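Local coordinates for protein putative polysaccharide binding proteins (DUF1812) (Bacteroides thetaiotaomicron VPI-5482, PDB 3GF8) that is probably a lipid-anchored outer-membrane component of the FimB/Mfa2 family that takes part in the assembly or anchoring of fimbriae, at residues Y198-K203 with A208-N213; Q78-A83 with T102-K107; I129-N132 with H138-E141; A279-I282 with W287-R290. All coordinates share one frame; numbering follows the deposited sequence.

Contact 1: residues Y198-K203 with A208-N213; sequences YYMEQK and AYVDMN
A beta hairpin with a classic bulge joins Tyr199 to Asp211, Met200 to Val210 and Glu201 to Tyr209, the two strands running antiparallel with their axes 4.7 Å apart. At the bulge, Tyr198 and Tyr199 both face Asp211: Tyr198 N bonds Asp211 O at 2.9 Å, while the bond from Tyr199 N to the same oxygen is weak. The return bond, Asp211 N to Tyr199 O at 2.8 Å, is straight. Further on, Glu201 and Tyr209 exchange both backbone bonds.

Tyr198 holds CG between its backbone N and carbonyl carbon (chi1 61°), which folds the ring back across the partner strand. One face then covers Asp211 O, which sits toward the rim of that face; Tyr198 CZ lies 3.7 Å from Asp211 CB, and the backbone N of Asn213 stands at the ring edge. A broad, flat tyrosine suits this place because it shields a carbonyl that already accepts from the bulge.

On the face carrying Tyr199, Glu201, Tyr209 and Asp211, Tyr199 OH donates to Glu201 OE1 at 2.7 Å. Glu201 CB lies over a face of the Tyr209 ring, 4.2 Å from its centroid, a CH-pi contact, and the two tyrosine rings meet obliquely with planes 44° apart. Arg153 joins this face through a salt bridge to Asp211 and a cation-pi contact with Tyr209. On the other face, Met200 pairs with Val210, which continues inward onto Phe154. The whole is a bulged antiparallel hairpin, with strand 209-214 linking strand 199-201 to strand 139-158.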
loop_
_atom_site.group_PDB
_atom_site.type_symbol
_atom_site.label_atom_id
_atom_site.label_comp_id
_atom_site.label_asym_id
_atom_site.label_seq_id
_atom_site.Cartn_x
_atom_site.Cartn_y
_atom_site.Cartn_z
ATOM N N TYR A 198 -3.381 2.244 14.828
ATOM C CA TYR A 198 -3.069 3.622 15.109
ATOM C C TYR A 198 -4.275 4.345 15.695
ATOM O O TYR A 198 -4.137 5.437 16.229
ATOM C CB TYR A 198 -2.466 4.328 13.876
ATOM C CG TYR A 198 -3.365 4.370 12.669
ATOM C CD1 TYR A 198 -4.396 5.290 12.598
ATOM C CD2 TYR A 198 -3.198 3.481 11.611
ATOM C CE1 TYR A 198 -5.249 5.337 11.507
ATOM C CE2 TYR A 198 -4.031 3.523 10.518
ATOM C CZ TYR A 198 -5.056 4.469 10.465
ATOM O OH TYR A 198 -5.940 4.528 9.406
ATOM N N TYR A 199 -5.457 3.743 15.614
ATOM C CA TYR A 199 -6.665 4.343 16.221
ATOM C C TYR A 199 -7.635 3.257 16.576
ATOM O O TYR A 199 -7.707 2.256 15.892
ATOM C CB TYR A 199 -7.323 5.310 15.269
ATOM C CG TYR A 199 -8.595 5.885 15.785
ATOM C CD1 TYR A 199 -8.585 6.980 16.628
ATOM C CD2 TYR A 199 -9.827 5.365 15.390
ATOM C CE1 TYR A 199 -9.726 7.489 17.108
ATOM C CE2 TYR A 199 -10.985 5.893 15.846
ATOM C CZ TYR A 199 -10.916 6.965 16.712
ATOM O OH TYR A 199 -12.038 7.513 17.191
HETATM N N MSE A 200 -8.337 3.446 17.678
HETATM C CA MSE A 200 -9.257 2.456 18.196
HETATM C C MSE A 200 -10.453 3.237 18.693
HETATM O O MSE A 200 -10.299 4.354 19.188
HETATM C CB MSE A 200 -8.600 1.657 19.332
HETATM C CG MSE A 200 -7.415 0.781 18.888
HETATM SE SE MSE A 200 -6.244 0.196 20.337
HETATM C CE MSE A 200 -5.995 1.997 21.094
ATOM N N GLU A 201 -11.621 2.660 18.556
ATOM C CA GLU A 201 -12.821 3.321 18.989
ATOM C C GLU A 201 -13.808 2.266 19.452
ATOM O O GLU A 201 -14.133 1.398 18.689
ATOM C CB GLU A 201 -13.391 4.083 17.811
ATOM C CG GLU A 201 -14.856 4.371 17.989
ATOM C CD GLU A 201 -15.291 5.674 17.390
ATOM O OE1 GLU A 201 -14.479 6.406 16.758
ATOM O OE2 GLU A 201 -16.480 5.966 17.585
ATOM N N GLN A 202 -14.286 2.328 20.689
ATOM C CA GLN A 202 -15.413 1.469 21.109
ATOM C C GLN A 202 -16.630 2.248 21.672
ATOM O O GLN A 202 -17.341 1.727 22.532
ATOM C CB GLN A 202 -14.941 0.377 22.088
ATOM C CG GLN A 202 -16.063 -0.603 22.497
ATOM C CD GLN A 202 -15.608 -2.032 22.715
ATOM O OE1 GLN A 202 -16.325 -2.980 22.370
ATOM N NE2 GLN A 202 -14.428 -2.202 23.292
ATOM N N LYS A 203 -16.894 3.465 21.163
ATOM C CA LYS A 203 -18.067 4.274 21.589
ATOM C C LYS A 203 -19.337 3.388 21.731
ATOM O O LYS A 203 -19.780 3.090 22.854
ATOM C CB LYS A 203 -18.305 5.457 20.631
ATOM N N ALA A 208 -17.876 0.023 17.405
ATOM C CA ALA A 208 -16.451 -0.247 17.696
ATOM C C ALA A 208 -15.579 -0.776 16.541
ATOM O O ALA A 208 -15.973 -1.672 15.809
ATOM C CB ALA A 208 -16.339 -1.207 18.879
ATOM N N TYR A 209 -14.364 -0.260 16.424
ATOM C CA TYR A 209 -13.432 -0.724 15.422
ATOM C C TYR A 209 -11.967 -0.343 15.755
ATOM O O TYR A 209 -11.739 0.486 16.606
ATOM C CB TYR A 209 -13.863 -0.153 14.074
ATOM C CG TYR A 209 -13.804 1.369 13.963
ATOM C CD1 TYR A 209 -12.626 2.019 13.590
ATOM C CD2 TYR A 209 -14.928 2.151 14.201
ATOM C CE1 TYR A 209 -12.566 3.409 13.478
ATOM C CE2 TYR A 209 -14.877 3.550 14.092
ATOM C CZ TYR A 209 -13.697 4.161 13.726
ATOM O OH TYR A 209 -13.643 5.510 13.598
ATOM N N VAL A 210 -10.995 -0.951 15.075
ATOM C CA VAL A 210 -9.592 -0.495 15.101
ATOM C C VAL A 210 -9.174 -0.121 13.700
ATOM O O VAL A 210 -9.538 -0.809 12.740
ATOM C CB VAL A 210 -8.618 -1.598 15.619
ATOM C CG1 VAL A 210 -8.874 -1.923 17.087
ATOM C CG2 VAL A 210 -8.733 -2.837 14.837
ATOM N N ASP A 211 -8.420 0.963 13.553
ATOM C CA ASP A 211 -7.856 1.306 12.261
ATOM C C ASP A 211 -6.404 0.992 12.275
ATOM O O ASP A 211 -5.672 1.441 13.169
ATOM C CB ASP A 211 -7.980 2.785 11.919
ATOM C CG ASP A 211 -9.394 3.199 11.553
ATOM O OD1 ASP A 211 -10.212 2.310 11.266
ATOM O OD2 ASP A 211 -9.679 4.431 11.557
HETATM N N MSE A 212 -5.992 0.272 11.240
HETATM C CA MSE A 212 -4.615 -0.170 11.035
HETATM C C MSE A 212 -4.172 0.161 9.635
HETATM O O MSE A 212 -5.006 0.383 8.753
HETATM C CB MSE A 212 -4.588 -1.687 11.169
HETATM C CG MSE A 212 -5.283 -2.146 12.463
HETATM SE SE MSE A 212 -5.139 -4.052 12.819
HETATM C CE MSE A 212 -3.362 -4.163 13.228
ATOM N N ASN A 213 -2.870 0.132 9.395
ATOM C CA ASN A 213 -2.369 0.123 8.017
ATOM C C ASN A 213 -1.145 -0.768 7.786
ATOM O O ASN A 213 -0.411 -1.076 8.692
ATOM C CB ASN A 213 -2.159 1.540 7.420
ATOM C CG ASN A 213 -1.167 2.428 8.180
ATOM O OD1 ASN A 213 -0.950 3.590 7.780
ATOM N ND2 ASN A 213 -0.614 1.946 9.271
#

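Contact 2: residues Q78-A83 with T102-K107; sequences QFMAWA and TDLKLK
No backbone hydrogen bond joins Met80 and Trp82 to Leu104 and Leu106; the nearest CA atoms, those of Trp82 and Leu106, stand 8.9 Å apart, so side chains alone span the gap between strand 75-83 and the chain leading into strand 105-108. Leu106 sends CD1 over the indole of Trp82, 3.7 Å from the centroid of the six-membered ring and 17° off its normal, a CH-pi contact centred on the bicycle. Residue 80 is a selenomethionine modelled in two conformers; in the one given, its chain bends at chi2 and chi3 and brings CE under the opposite face of the indole, off-centre toward the rim. Tyr125 meets the tryptophan edge-to-face.

In that same conformer Met80 reaches Leu104 tip to tip, SE lying 3.4 Å from CD2. Beyond these residues, Ile91 packs against both leucines. The polar edge of the indole is met by a water in the ring plane: NE1 donates to it at 3.2 Å, and the water in turn makes a weak bond to Leu104 O. The flexible selenomethionine chain and the branched leucines fit around a rigid indole. The chemistry implies an apolar interface between two sheets, in which a buried polar group is satisfied by one bridging water.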
loop_
_atom_site.group_PDB
_atom_site.type_symbol
_atom_site.label_atom_id
_atom_site.label_comp_id
_atom_site.label_asym_id
_atom_site.label_seq_id
_atom_site.Cartn_x
_atom_site.Cartn_y
_atom_site.Cartn_z
ATOM N N GLN A 78 15.626 5.413 -18.568
ATOM C CA GLN A 78 14.491 4.846 -17.857
ATOM C C GLN A 78 14.083 5.765 -16.730
ATOM O O GLN A 78 14.939 6.338 -16.067
ATOM C CB GLN A 78 14.810 3.482 -17.326
ATOM C CG GLN A 78 15.131 2.513 -18.419
ATOM C CD GLN A 78 15.307 1.119 -17.904
ATOM O OE1 GLN A 78 16.241 0.835 -17.163
ATOM N NE2 GLN A 78 14.412 0.226 -18.313
ATOM N N PHE A 79 12.773 5.959 -16.565
ATOM C CA PHE A 79 12.240 6.738 -15.459
ATOM C C PHE A 79 11.405 5.818 -14.605
ATOM O O PHE A 79 10.768 4.874 -15.104
ATOM C CB PHE A 79 11.276 7.874 -15.879
ATOM C CG PHE A 79 11.855 8.972 -16.777
ATOM C CD1 PHE A 79 13.201 9.068 -17.089
ATOM C CD2 PHE A 79 10.981 9.955 -17.281
ATOM C CE1 PHE A 79 13.663 10.099 -17.935
ATOM C CE2 PHE A 79 11.414 10.967 -18.102
ATOM C CZ PHE A 79 12.775 11.058 -18.430
HETATM N N MSE A 80 11.391 6.127 -13.312
HETATM C CA MSE A 80 10.434 5.560 -12.383
HETATM C C MSE A 80 10.224 6.602 -11.300
HETATM O O MSE A 80 10.874 7.632 -11.325
HETATM C CB MSE A 80 10.870 4.162 -11.857
HETATM C CG MSE A 80 12.201 4.044 -11.155
HETATM SE SE MSE A 80 12.152 4.618 -9.339
HETATM C CE MSE A 80 10.834 3.381 -8.556
ATOM N N ALA A 81 9.287 6.370 -10.383
ATOM C CA ALA A 81 9.082 7.324 -9.318
ATOM C C ALA A 81 8.604 6.672 -8.025
ATOM O O ALA A 81 8.137 5.545 -8.035
ATOM C CB ALA A 81 8.118 8.403 -9.748
ATOM N N TRP A 82 8.806 7.389 -6.910
ATOM C CA TRP A 82 8.102 7.130 -5.658
ATOM C C TRP A 82 7.358 8.414 -5.339
ATOM O O TRP A 82 7.893 9.520 -5.486
ATOM C CB TRP A 82 9.066 6.821 -4.523
ATOM C CG TRP A 82 9.678 5.476 -4.560
ATOM C CD1 TRP A 82 10.994 5.179 -4.815
ATOM C CD2 TRP A 82 9.020 4.221 -4.313
ATOM N NE1 TRP A 82 11.185 3.815 -4.747
ATOM C CE2 TRP A 82 9.996 3.207 -4.438
ATOM C CE3 TRP A 82 7.703 3.859 -3.988
ATOM C CZ2 TRP A 82 9.697 1.859 -4.263
ATOM C CZ3 TRP A 82 7.404 2.528 -3.809
ATOM C CH2 TRP A 82 8.391 1.539 -3.937
ATOM N N ALA A 83 6.100 8.265 -4.947
ATOM C CA ALA A 83 5.245 9.401 -4.699
ATOM C C ALA A 83 4.703 9.268 -3.281
ATOM O O ALA A 83 4.425 8.168 -2.811
ATOM C CB ALA A 83 4.100 9.481 -5.744
ATOM N N THR A 102 18.889 -1.394 -9.336
ATOM C CA THR A 102 18.788 -2.399 -8.288
ATOM C C THR A 102 19.303 -1.863 -6.957
ATOM O O THR A 102 19.005 -2.447 -5.918
ATOM C CB THR A 102 19.508 -3.698 -8.680
ATOM O OG1 THR A 102 20.922 -3.455 -8.810
ATOM C CG2 THR A 102 18.952 -4.272 -10.034
ATOM N N ASP A 103 20.066 -0.760 -6.970
ATOM C CA ASP A 103 20.492 -0.103 -5.723
ATOM C C ASP A 103 19.385 0.660 -4.998
ATOM O O ASP A 103 19.558 1.041 -3.823
ATOM C CB ASP A 103 21.615 0.908 -5.982
ATOM C CG ASP A 103 22.922 0.247 -6.396
ATOM O OD1 ASP A 103 23.211 -0.856 -5.910
ATOM O OD2 ASP A 103 23.659 0.827 -7.220
ATOM N N LEU A 104 18.310 0.973 -5.719
ATOM C CA LEU A 104 17.229 1.819 -5.201
ATOM C C LEU A 104 16.247 0.963 -4.398
ATOM O O LEU A 104 15.631 0.030 -4.938
ATOM C CB LEU A 104 16.471 2.521 -6.343
ATOM C CG LEU A 104 15.461 3.585 -5.905
ATOM C CD1 LEU A 104 16.203 4.639 -5.177
ATOM C CD2 LEU A 104 14.695 4.203 -7.065
ATOM N N LYS A 105 16.124 1.266 -3.109
ATOM C CA LYS A 105 15.268 0.478 -2.241
ATOM C C LYS A 105 14.591 1.430 -1.284
ATOM O O LYS A 105 15.170 2.423 -0.910
ATOM C CB LYS A 105 16.104 -0.515 -1.467
ATOM C CG LYS A 105 17.002 -1.372 -2.347
ATOM C CD LYS A 105 17.779 -2.361 -1.532
ATOM C CE LYS A 105 18.486 -3.317 -2.446
ATOM N NZ LYS A 105 19.571 -3.947 -1.731
ATOM N N LEU A 106 13.374 1.097 -0.880
ATOM C CA LEU A 106 12.600 1.907 0.032
ATOM C C LEU A 106 12.323 0.994 1.214
ATOM O O LEU A 106 11.917 -0.163 1.049
ATOM C CB LEU A 106 11.337 2.392 -0.647
ATOM C CG LEU A 106 10.357 3.298 0.137
ATOM C CD1 LEU A 106 9.597 4.230 -0.776
ATOM C CD2 LEU A 106 9.393 2.474 0.912
ATOM N N LYS A 107 12.599 1.489 2.411
ATOM C CA LYS A 107 12.362 0.689 3.602
ATOM C C LYS A 107 11.499 1.466 4.586
ATOM O O LYS A 107 11.783 2.617 4.892
ATOM C CB LYS A 107 13.683 0.244 4.223
ATOM C CG LYS A 107 13.476 -0.605 5.441
ATOM C CD LYS A 107 14.764 -0.972 6.130
ATOM C CE LYS A 107 15.248 -2.352 5.689
ATOM N NZ LYS A 107 16.550 -2.716 6.304
HETATM O O HOH W 1 12.990 1.125 -4.594
#

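Contact 3: residues I129-N132 with H138-E141; sequences INVN and HQTE
The close-packed part of this hairpin is where Ile129 and Val131 lie against the aliphatic stem of Glu141. Ile129 CD1 comes 3.8 Å from Glu141 CB, and both methyls of Val131 touch the glutamate, Val131 CG2 being 3.8 Å from Glu141 CG. Glu141 is bent at chi2 (-70°), which carries its carboxylate across Val131 instead of straight out from the strand. Beta-branched and apolar, Ile129 and Val131 favour the extended strand and give methyls to both Phe79 and the stem of Glu141.

The other side is looser and wet. The axes of the two short strand segments come no nearer than 9.1 Å, too far for direct backbone pairing, and polar side chains and waters lie between. Gln139, extended beyond CG, donates from NE2 to Asn132 O at 2.9 Å; the bond is straight at nitrogen, but the donor sits above the carbonyl plane. The same nitrogen makes a short bond to Glu141 OE2, and both acceptors lie close to the amide plane. One water joins Asn130 O to Glu141 OE1; a second takes the N-H of Asn132 and donates to OE2.

These donors would favour the charged form of Glu141. Gln139 directly, and Glu141 through two waters, bridge strands too far apart here for backbone bonds.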
loop_
_atom_site.group_PDB
_atom_site.type_symbol
_atom_site.label_atom_id
_atom_site.label_comp_id
_atom_site.label_asym_id
_atom_site.label_seq_id
_atom_site.Cartn_x
_atom_site.Cartn_y
_atom_site.Cartn_z
ATOM N N ILE A 129 9.530 3.240 -16.976
ATOM C CA ILE A 129 9.269 3.430 -18.402
ATOM C C ILE A 129 10.571 3.689 -19.175
ATOM O O ILE A 129 11.553 4.231 -18.633
ATOM C CB ILE A 129 8.287 4.589 -18.627
ATOM C CG1 ILE A 129 8.835 5.889 -18.017
ATOM C CG2 ILE A 129 6.909 4.261 -18.012
ATOM C CD1 ILE A 129 8.141 7.139 -18.536
ATOM N N ASN A 130 10.591 3.289 -20.442
ATOM C CA ASN A 130 11.714 3.615 -21.322
ATOM C C ASN A 130 11.403 4.900 -22.013
ATOM O O ASN A 130 10.319 5.070 -22.489
ATOM C CB ASN A 130 11.934 2.514 -22.345
ATOM C CG ASN A 130 12.360 1.233 -21.693
ATOM O OD1 ASN A 130 13.410 1.182 -21.048
ATOM N ND2 ASN A 130 11.533 0.189 -21.818
ATOM N N VAL A 131 12.344 5.823 -22.031
ATOM C CA VAL A 131 12.121 7.157 -22.589
ATOM C C VAL A 131 13.176 7.417 -23.667
ATOM O O VAL A 131 14.380 7.267 -23.429
ATOM C CB VAL A 131 12.202 8.233 -21.504
ATOM C CG1 VAL A 131 12.095 9.617 -22.122
ATOM C CG2 VAL A 131 11.100 8.003 -20.489
ATOM N N ASN A 132 12.717 7.764 -24.866
ATOM C CA ASN A 132 13.621 8.092 -25.962
ATOM C C ASN A 132 13.301 9.516 -26.330
ATOM O O ASN A 132 12.210 9.778 -26.790
ATOM C CB ASN A 132 13.398 7.146 -27.141
ATOM C CG ASN A 132 14.317 7.444 -28.334
ATOM O OD1 ASN A 132 14.984 8.486 -28.398
ATOM N ND2 ASN A 132 14.348 6.515 -29.289
ATOM N N HIS A 138 8.511 18.629 -28.579
ATOM C CA HIS A 138 8.012 18.646 -27.233
ATOM C C HIS A 138 7.336 17.313 -27.030
ATOM O O HIS A 138 6.567 16.821 -27.879
ATOM C CB HIS A 138 7.030 19.779 -27.002
ATOM C CG HIS A 138 7.664 21.133 -27.041
ATOM N ND1 HIS A 138 8.751 21.465 -26.268
ATOM C CD2 HIS A 138 7.357 22.243 -27.750
ATOM C CE1 HIS A 138 9.092 22.720 -26.501
ATOM N NE2 HIS A 138 8.264 23.212 -27.401
ATOM N N GLN A 139 7.647 16.744 -25.892
ATOM C CA GLN A 139 7.307 15.375 -25.564
ATOM C C GLN A 139 6.861 15.310 -24.098
ATOM O O GLN A 139 7.485 15.937 -23.225
ATOM C CB GLN A 139 8.575 14.554 -25.772
ATOM C CG GLN A 139 8.453 13.097 -25.627
ATOM C CD GLN A 139 9.672 12.384 -26.174
ATOM O OE1 GLN A 139 10.198 12.756 -27.230
ATOM N NE2 GLN A 139 10.120 11.343 -25.473
ATOM N N THR A 140 5.822 14.523 -23.829
ATOM C CA THR A 140 5.363 14.262 -22.463
ATOM C C THR A 140 5.307 12.755 -22.179
ATOM O O THR A 140 4.555 12.037 -22.825
ATOM C CB THR A 140 3.979 14.864 -22.241
ATOM O OG1 THR A 140 4.049 16.282 -22.416
ATOM C CG2 THR A 140 3.422 14.552 -20.834
ATOM N N GLU A 141 6.046 12.282 -21.177
ATOM C CA GLU A 141 5.954 10.885 -20.763
ATOM C C GLU A 141 4.922 10.759 -19.625
ATOM O O GLU A 141 4.615 11.733 -18.928
ATOM C CB GLU A 141 7.309 10.372 -20.296
ATOM C CG GLU A 141 8.447 10.599 -21.290
ATOM C CD GLU A 141 8.342 9.726 -22.529
ATOM O OE1 GLU A 141 7.756 8.614 -22.452
ATOM O OE2 GLU A 141 8.859 10.164 -23.572
HETATM O O HOH W 2 7.965 6.124 -23.308
HETATM O O HOH W 3 9.635 7.948 -25.202
#

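Contact 4: residues A279-I282 with W287-R290; sequences AVQI and WVHR
Ile282 and His289 form a hydrogen-bonded pair of a small antiparallel hairpin near the C-terminus, and they satisfy each other's backbone: Ile282 N donates to His289 O at 2.9 Å, and His289 N donates to Ile282 O at the same length. Both bonds are nearly straight, with N-H...O angles above 160°. Each carbonyl also receives a CA-H...O contact, from Gln281 CA at 3.2 Å to His289 O and from Val288 CA to Ile282 O. Past the non-hydrogen-bonded pair of Gln281 with Arg290 the ladder runs on, for Val280 is bonded through its backbone to Ile291.

Val280 O has an additional, weak donor in a side chain. Arg290 bends at chi2 (77°), turning its guanidinium back over the neighbouring strand, and NH1 approaches Val280 O at 3.0 Å; the angle of 129° makes this bond weak. Val280 CG1 lies over one face of the same guanidinium, 3.6 Å from NH1. Arginine fits here because its flat end can rest on a methyl while an N-H turns to a carbonyl.

Val280 and Gln281 both face Phe272, a classic beta bulge that ties the hairpin to strand 266-273. The polar end of Gln281 makes packing contact across the hairpin, OE1 lying 3.7 Å from Val288 CG1. On the other face Ile282 CG1 approaches His289 CB, and Ile282 continues onto Phe271, where a branched apolar residue suits burial.

The chemistry implies that backbone bonds, Ile282 with His289 and then Val280 with Ile291, are the main link, with the arginine laid over Val280 as a weak supplement at the surface.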
loop_
_atom_site.group_PDB
_atom_site.type_symbol
_atom_site.label_atom_id
_atom_site.label_comp_id
_atom_site.label_asym_id
_atom_site.label_seq_id
_atom_site.Cartn_x
_atom_site.Cartn_y
_atom_site.Cartn_z
ATOM N N ALA A 279 -14.633 -17.323 12.495
ATOM C CA ALA A 279 -15.360 -16.398 11.607
ATOM C C ALA A 279 -16.471 -17.133 10.841
ATOM O O ALA A 279 -16.225 -18.084 10.077
ATOM C CB ALA A 279 -14.404 -15.690 10.639
ATOM N N VAL A 280 -17.713 -16.739 11.110
ATOM C CA VAL A 280 -18.842 -17.321 10.423
ATOM C C VAL A 280 -19.007 -16.644 9.075
ATOM O O VAL A 280 -19.187 -17.310 8.027
ATOM C CB VAL A 280 -20.105 -17.243 11.250
ATOM C CG1 VAL A 280 -21.276 -17.815 10.451
ATOM C CG2 VAL A 280 -19.874 -18.002 12.559
ATOM N N GLN A 281 -18.908 -15.323 9.094
ATOM C CA GLN A 281 -18.949 -14.553 7.876
ATOM C C GLN A 281 -18.211 -13.261 8.079
ATOM O O GLN A 281 -18.049 -12.824 9.218
ATOM C CB GLN A 281 -20.398 -14.267 7.471
ATOM C CG GLN A 281 -21.223 -13.617 8.555
ATOM C CD GLN A 281 -22.473 -12.920 8.019
ATOM O OE1 GLN A 281 -23.276 -13.512 7.280
ATOM N NE2 GLN A 281 -22.655 -11.655 8.421
ATOM N N ILE A 282 -17.752 -12.686 6.970
ATOM C CA ILE A 282 -17.174 -11.365 6.960
ATOM C C ILE A 282 -17.938 -10.433 6.025
ATOM O O ILE A 282 -18.623 -10.855 5.091
ATOM C CB ILE A 282 -15.662 -11.392 6.570
ATOM C CG1 ILE A 282 -15.477 -11.747 5.094
ATOM C CG2 ILE A 282 -14.941 -12.372 7.459
ATOM C CD1 ILE A 282 -14.072 -12.103 4.722
ATOM N N TRP A 287 -19.795 -6.115 1.151
ATOM C CA TRP A 287 -20.049 -7.437 0.581
ATOM C C TRP A 287 -19.957 -8.507 1.625
ATOM O O TRP A 287 -18.909 -8.656 2.227
ATOM C CB TRP A 287 -19.061 -7.765 -0.529
ATOM C CG TRP A 287 -19.178 -6.828 -1.676
ATOM C CD1 TRP A 287 -18.611 -5.587 -1.785
ATOM C CD2 TRP A 287 -19.951 -7.027 -2.873
ATOM N NE1 TRP A 287 -18.960 -5.013 -3.000
ATOM C CE2 TRP A 287 -19.778 -5.879 -3.683
ATOM C CE3 TRP A 287 -20.779 -8.061 -3.332
ATOM C CZ2 TRP A 287 -20.416 -5.731 -4.918
ATOM C CZ3 TRP A 287 -21.392 -7.924 -4.564
ATOM C CH2 TRP A 287 -21.196 -6.756 -5.354
ATOM N N VAL A 288 -21.049 -9.259 1.790
ATOM C CA VAL A 288 -21.134 -10.346 2.735
ATOM C C VAL A 288 -20.548 -11.621 2.130
ATOM O O VAL A 288 -20.864 -11.914 1.008
ATOM C CB VAL A 288 -22.595 -10.596 3.094
ATOM C CG1 VAL A 288 -22.688 -11.657 4.151
ATOM C CG2 VAL A 288 -23.283 -9.268 3.527
ATOM N N HIS A 289 -19.662 -12.313 2.860
ATOM C CA HIS A 289 -19.075 -13.618 2.484
ATOM C C HIS A 289 -19.064 -14.629 3.651
ATOM O O HIS A 289 -18.477 -14.363 4.714
ATOM C CB HIS A 289 -17.641 -13.429 1.999
ATOM C CG HIS A 289 -17.515 -12.432 0.893
ATOM N ND1 HIS A 289 -17.945 -12.687 -0.392
ATOM C CD2 HIS A 289 -17.001 -11.179 0.876
ATOM C CE1 HIS A 289 -17.705 -11.631 -1.149
ATOM N NE2 HIS A 289 -17.136 -10.700 -0.402
ATOM N N ARG A 290 -19.744 -15.764 3.459
ATOM C CA ARG A 290 -19.679 -16.913 4.371
ATOM C C ARG A 290 -18.254 -17.490 4.373
ATOM O O ARG A 290 -17.616 -17.581 3.333
ATOM C CB ARG A 290 -20.643 -18.008 3.919
ATOM C CG ARG A 290 -20.784 -19.226 4.879
ATOM C CD ARG A 290 -21.665 -18.839 6.073
ATOM N NE ARG A 290 -22.100 -19.948 6.939
ATOM C CZ ARG A 290 -21.343 -20.579 7.840
ATOM N NH1 ARG A 290 -20.066 -20.230 8.001
ATOM N NH2 ARG A 290 -21.869 -21.571 8.583
#

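Contacts 2 and 3 lie on the same side of the chain's centre and touch: strands 75-83 and 124-133 are neighbours, joined by Phe79 O to Ile129 N at 2.8 Å and by a side-chain bond, Gln78 NE2 to Asn130 OD1. Contacts 1 and 4 are about 20 Å apart between centres and about 13 Å between nearest atoms, with no touch. Strand 139-158 connects the two groups: it begins in contact 3, pairs with strand 209-214 of contact 1, and also pairs with strand 266-273, the partner of strand 279-284 in contact 4. Contacts 1 and 3 nevertheless have centres about 44 Å apart. A 1,2-ethanediol, probably from the crystallisation liquor, lies about 5 Å from the side chain of Asp211.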